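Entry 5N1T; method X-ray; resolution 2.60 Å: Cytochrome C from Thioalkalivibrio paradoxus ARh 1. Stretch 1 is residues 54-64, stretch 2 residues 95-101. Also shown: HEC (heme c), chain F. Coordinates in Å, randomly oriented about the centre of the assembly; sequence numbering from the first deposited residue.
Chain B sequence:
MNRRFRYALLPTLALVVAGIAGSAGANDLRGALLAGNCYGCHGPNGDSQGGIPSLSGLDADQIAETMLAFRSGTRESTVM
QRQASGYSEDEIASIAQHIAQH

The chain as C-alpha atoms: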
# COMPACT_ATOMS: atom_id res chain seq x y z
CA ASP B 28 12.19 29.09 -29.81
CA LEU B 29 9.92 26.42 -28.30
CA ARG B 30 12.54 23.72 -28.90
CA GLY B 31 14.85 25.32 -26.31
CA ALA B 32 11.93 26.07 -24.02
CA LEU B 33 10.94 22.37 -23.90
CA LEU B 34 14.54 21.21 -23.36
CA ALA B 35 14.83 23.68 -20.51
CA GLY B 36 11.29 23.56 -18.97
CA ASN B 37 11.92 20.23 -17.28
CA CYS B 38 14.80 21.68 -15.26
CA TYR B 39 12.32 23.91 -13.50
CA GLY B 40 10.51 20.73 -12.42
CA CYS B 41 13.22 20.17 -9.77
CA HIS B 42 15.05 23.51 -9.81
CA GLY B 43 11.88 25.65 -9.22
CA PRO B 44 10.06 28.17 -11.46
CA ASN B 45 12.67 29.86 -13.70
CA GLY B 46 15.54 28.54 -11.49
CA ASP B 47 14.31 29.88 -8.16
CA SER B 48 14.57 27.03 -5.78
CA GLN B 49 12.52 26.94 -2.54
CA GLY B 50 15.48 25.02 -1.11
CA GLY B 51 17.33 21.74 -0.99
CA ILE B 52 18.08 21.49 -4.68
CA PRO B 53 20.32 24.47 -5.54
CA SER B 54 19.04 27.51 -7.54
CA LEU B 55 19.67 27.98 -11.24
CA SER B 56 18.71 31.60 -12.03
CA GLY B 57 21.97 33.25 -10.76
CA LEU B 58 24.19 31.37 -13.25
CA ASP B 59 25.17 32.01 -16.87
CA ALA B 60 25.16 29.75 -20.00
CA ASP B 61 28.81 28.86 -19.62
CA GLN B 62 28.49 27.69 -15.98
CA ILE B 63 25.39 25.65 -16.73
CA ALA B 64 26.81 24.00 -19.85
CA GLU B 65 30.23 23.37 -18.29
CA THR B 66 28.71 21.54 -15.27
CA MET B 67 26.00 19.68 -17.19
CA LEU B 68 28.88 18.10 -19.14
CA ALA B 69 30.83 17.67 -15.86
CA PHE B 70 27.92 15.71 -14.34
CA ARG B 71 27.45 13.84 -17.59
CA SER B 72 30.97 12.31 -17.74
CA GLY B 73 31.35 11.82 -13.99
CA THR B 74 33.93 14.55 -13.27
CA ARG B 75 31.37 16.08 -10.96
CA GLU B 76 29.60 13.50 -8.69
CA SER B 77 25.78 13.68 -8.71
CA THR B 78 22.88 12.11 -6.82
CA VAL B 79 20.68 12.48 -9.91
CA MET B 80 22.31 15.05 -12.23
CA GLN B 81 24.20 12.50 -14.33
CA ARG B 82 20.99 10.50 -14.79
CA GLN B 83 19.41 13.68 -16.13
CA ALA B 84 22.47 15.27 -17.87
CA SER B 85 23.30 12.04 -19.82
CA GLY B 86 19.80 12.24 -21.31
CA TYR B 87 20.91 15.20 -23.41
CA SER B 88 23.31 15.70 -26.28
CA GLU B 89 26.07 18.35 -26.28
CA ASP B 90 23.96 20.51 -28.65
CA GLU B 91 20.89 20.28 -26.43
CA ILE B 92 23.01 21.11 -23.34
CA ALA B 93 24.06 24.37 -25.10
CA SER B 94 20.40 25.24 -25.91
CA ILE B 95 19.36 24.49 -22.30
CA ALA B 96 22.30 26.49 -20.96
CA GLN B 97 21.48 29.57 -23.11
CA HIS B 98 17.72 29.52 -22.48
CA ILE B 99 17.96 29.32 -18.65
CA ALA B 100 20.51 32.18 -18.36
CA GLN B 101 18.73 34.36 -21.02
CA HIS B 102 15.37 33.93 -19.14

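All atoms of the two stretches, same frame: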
# COMPACT_ATOMS: atom_id res chain seq x y z
N SER B 54 19.70 26.56 -6.61
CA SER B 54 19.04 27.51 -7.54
C SER B 54 19.76 27.51 -8.89
O SER B 54 20.89 27.04 -9.02
CB SER B 54 19.00 28.94 -6.98
OG SER B 54 17.99 29.09 -6.01
N LEU B 55 19.10 28.04 -9.91
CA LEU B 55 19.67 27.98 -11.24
C LEU B 55 19.84 29.38 -11.83
O LEU B 55 20.84 29.66 -12.51
CB LEU B 55 18.80 27.08 -12.11
CG LEU B 55 19.54 26.01 -12.90
CD1 LEU B 55 20.26 25.08 -11.94
CD2 LEU B 55 18.61 25.25 -13.85
N SER B 56 18.87 30.24 -11.51
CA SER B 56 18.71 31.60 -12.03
C SER B 56 19.98 32.47 -12.02
O SER B 56 20.27 33.13 -13.05
CB SER B 56 17.57 32.32 -11.27
OG SER B 56 17.73 32.14 -9.87
N GLY B 57 20.74 32.44 -10.91
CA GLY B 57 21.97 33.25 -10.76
C GLY B 57 23.24 32.63 -11.34
O GLY B 57 24.28 32.64 -10.70
N LEU B 58 23.14 32.10 -12.56
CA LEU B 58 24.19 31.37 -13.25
C LEU B 58 24.08 31.70 -14.72
O LEU B 58 22.97 31.85 -15.24
CB LEU B 58 23.98 29.85 -13.12
CG LEU B 58 24.33 28.97 -11.90
CD1 LEU B 58 24.16 27.49 -12.23
CD2 LEU B 58 25.75 29.22 -11.44
N ASP B 59 25.21 31.77 -15.42
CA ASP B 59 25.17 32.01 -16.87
C ASP B 59 25.38 30.73 -17.72
O ASP B 59 25.83 29.68 -17.20
CB ASP B 59 26.13 33.15 -17.27
CG ASP B 59 27.59 32.86 -16.92
OD1 ASP B 59 28.08 31.73 -17.15
OD2 ASP B 59 28.27 33.79 -16.43
N ALA B 60 25.08 30.84 -19.03
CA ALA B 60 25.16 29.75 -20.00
C ALA B 60 26.39 28.87 -19.78
O ALA B 60 26.29 27.64 -19.65
CB ALA B 60 25.14 30.31 -21.41
N ASP B 61 27.53 29.52 -19.68
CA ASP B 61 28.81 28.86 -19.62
C ASP B 61 28.90 27.95 -18.41
O ASP B 61 29.28 26.78 -18.55
CB ASP B 61 29.94 29.90 -19.68
CG ASP B 61 30.31 30.27 -21.11
OD1 ASP B 61 29.42 30.55 -21.95
OD2 ASP B 61 31.52 30.27 -21.40
N GLN B 62 28.52 28.49 -17.24
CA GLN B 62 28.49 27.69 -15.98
C GLN B 62 27.57 26.48 -16.09
O GLN B 62 27.98 25.35 -15.77
CB GLN B 62 28.05 28.54 -14.80
CG GLN B 62 29.01 29.67 -14.47
CD GLN B 62 28.38 30.68 -13.55
OE1 GLN B 62 27.41 31.36 -13.91
NE2 GLN B 62 28.92 30.78 -12.35
N ILE B 63 26.35 26.72 -16.59
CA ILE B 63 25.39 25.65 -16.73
C ILE B 63 25.96 24.60 -17.66
O ILE B 63 26.12 23.45 -17.25
CB ILE B 63 24.00 26.12 -17.18
CG1 ILE B 63 23.36 27.01 -16.07
CG2 ILE B 63 23.14 24.89 -17.50
CD1 ILE B 63 22.10 27.79 -16.47
N ALA B 64 26.33 24.98 -18.88
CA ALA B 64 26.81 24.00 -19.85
C ALA B 64 28.00 23.22 -19.27
O ALA B 64 28.03 22.01 -19.33
CB ALA B 64 27.17 24.65 -21.19
N ILE B 95 19.89 24.44 -23.67
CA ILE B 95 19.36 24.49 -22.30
C ILE B 95 20.09 25.58 -21.52
O ILE B 95 19.46 26.41 -20.84
CB ILE B 95 19.51 23.11 -21.60
CG1 ILE B 95 18.51 22.13 -22.16
CG2 ILE B 95 19.32 23.17 -20.09
CD1 ILE B 95 19.04 20.71 -22.14
N ALA B 96 21.42 25.56 -21.66
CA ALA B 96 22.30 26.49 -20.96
C ALA B 96 21.88 27.94 -21.29
O ALA B 96 21.46 28.69 -20.39
CB ALA B 96 23.75 26.20 -21.32
N GLN B 97 21.91 28.28 -22.58
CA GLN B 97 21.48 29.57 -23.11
C GLN B 97 20.13 30.00 -22.54
O GLN B 97 20.04 30.99 -21.80
CB GLN B 97 21.41 29.49 -24.64
CG GLN B 97 21.39 30.84 -25.34
CD GLN B 97 20.69 30.80 -26.69
OE1 GLN B 97 19.75 31.55 -26.94
NE2 GLN B 97 21.15 29.90 -27.56
N HIS B 98 19.09 29.22 -22.86
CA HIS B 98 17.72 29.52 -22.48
C HIS B 98 17.49 29.80 -20.98
O HIS B 98 16.74 30.73 -20.63
CB HIS B 98 16.79 28.41 -23.00
CG HIS B 98 15.34 28.73 -22.88
ND1 HIS B 98 14.57 29.10 -23.96
CD2 HIS B 98 14.51 28.73 -21.80
CE1 HIS B 98 13.33 29.32 -23.55
NE2 HIS B 98 13.27 29.11 -22.24
N ILE B 99 18.13 29.05 -20.09
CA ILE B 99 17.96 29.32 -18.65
C ILE B 99 18.57 30.66 -18.23
O ILE B 99 17.90 31.47 -17.59
CB ILE B 99 18.37 28.12 -17.75
CG1 ILE B 99 17.35 26.99 -17.92
CG2 ILE B 99 18.42 28.51 -16.28
CD1 ILE B 99 17.92 25.62 -17.64
N ALA B 100 19.82 30.92 -18.64
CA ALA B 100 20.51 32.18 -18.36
C ALA B 100 19.85 33.43 -19.01
O ALA B 100 19.73 34.48 -18.35
CB ALA B 100 21.97 32.07 -18.76
N GLN B 101 19.44 33.31 -20.28
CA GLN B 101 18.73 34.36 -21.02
C GLN B 101 17.44 34.76 -20.28
O GLN B 101 17.15 35.95 -20.14
CB GLN B 101 18.48 33.92 -22.49
CG GLN B 101 17.86 34.94 -23.45
FE HEC F . 19.73 19.91 -11.82
CHA HEC F . 22.36 20.28 -9.57
CHB HEC F . 21.19 22.17 -13.88
CHC HEC F . 17.45 19.08 -14.34
CHD HEC F . 18.06 18.00 -9.60
NA HEC F . 21.49 21.01 -11.73
C1A HEC F . 22.42 21.10 -10.77
C2A HEC F . 23.54 22.05 -11.02
C3A HEC F . 23.18 22.60 -12.32
C4A HEC F . 21.93 21.89 -12.64
CMA HEC F . 23.88 23.61 -13.18
CAA HEC F . 24.71 22.36 -10.12
CBA HEC F . 24.17 23.52 -9.28
CGA HEC F . 25.17 24.17 -8.33
O1A HEC F . 26.24 23.59 -8.02
O2A HEC F . 24.89 25.29 -7.84
NB HEC F . 19.38 20.51 -13.79
C1B HEC F . 20.08 21.46 -14.45
C2B HEC F . 19.66 21.75 -15.83
C3B HEC F . 18.55 20.82 -16.01
C4B HEC F . 18.44 20.10 -14.69
CMB HEC F . 20.22 22.72 -16.84
CAB HEC F . 17.87 20.78 -17.33
CBB HEC F . 16.74 19.92 -17.75
NC HEC F . 18.01 18.74 -11.96
C1C HEC F . 17.17 18.52 -13.00
C2C HEC F . 16.01 17.63 -12.71
C3C HEC F . 16.24 17.31 -11.28
C4C HEC F . 17.46 18.05 -10.94
CMC HEC F . 14.93 17.20 -13.66
CAC HEC F . 15.50 16.51 -10.25
CBC HEC F . 14.30 15.68 -10.49
ND HEC F . 20.15 19.25 -9.91
C1D HEC F . 19.40 18.44 -9.17
C2D HEC F . 19.97 18.10 -7.85
C3D HEC F . 21.26 18.81 -7.85
C4D HEC F . 21.24 19.45 -9.17
CMD HEC F . 19.39 17.28 -6.75
CAD HEC F . 22.34 18.85 -6.82
CBD HEC F . 23.39 17.92 -7.42
CGD HEC F . 23.16 16.44 -7.19
O1D HEC F . 23.19 15.98 -6.02
O2D HEC F . 22.96 15.71 -8.19

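The two stretches belong to one chain but lie far apart in sequence, and they meet through helix-to-helix packing. Stretch 1 runs as loop and turn from S54 to D59 and enters a helix at A60; stretch 2 is helical throughout. The axes of the two helices approach to 7.9 Å with their N-to-C directions 135° apart, so the segments run in roughly opposing senses but splay well away from antiparallel. Backbones come very near where they cross: the CA atoms of A60 and A96 are 4.4 Å apart, and those of D59 and A100 are 4.9 Å apart.

Such closeness depends on small side chains. A96 points toward stretch 1, and its CB lies 3.4 Å from A60 O, while A100 CB lies 3.4 Å from A60 N. Each methyl thus rests directly against the opposite backbone, at the first residue of the helix. The same A100 CB is 3.7 Å from L58 O and 3.7 Å from D59 CA, so this one methyl packs along the chain as it turns into the helix. Alanine suits these places because it offers an apolar surface while adding little bulk between the backbones. Methyl meets methyl as well: A64 CB sits 3.8 Å from A96 CB, and A60 CB lies 4.3 Å from A96 CB and 4.5 Å from A100 CB.

Beside this alanine seam, larger apolar side chains fill the interior. I63 points toward stretch 2 and reaches it with two of its methyls: CG2 is 3.9 Å from A96 CA, and CD1 is 3.8 Å from I99 CG2. Ahead of the helix, buried L55 joins the cluster, its CD2 lying 3.9 Å from I99 CD1. Branched aliphatic side chains serve well here, since they can touch several neighbours at once and have no polar group to satisfy.

The same cluster lines the heme c. I95 CG2 approaches heme atom CMB to 3.4 Å, I63 CG2 to 3.7 Å and I99 CD1 to 3.8 Å, while L55 CD1 lies 3.6 Å from CHB. Both stretches therefore contribute to one apolar wall against the heme, and I95 does so although it makes little contact with stretch 1.

No hydrogen bond crosses between the stretches; polar bonding instead stabilises each from within. D59 caps the helix of stretch 1, its OD1 accepting from Q62 N at 3.3 Å. Q62 reciprocates, its OE1 accepting from D59 N at 2.7 Å. Aspartate is well suited to an N-cap because its short carboxylate can reach an amide of the first turn, where no preceding helical carbonyl is available. Ordinary helical bonds follow, as from A64 N to A60 O at 2.8 Å; in stretch 2, I99 N donates to I95 O at 3.0 Å. With the backbone polarity largely met within each helix, the interface itself can rest on close apolar packing.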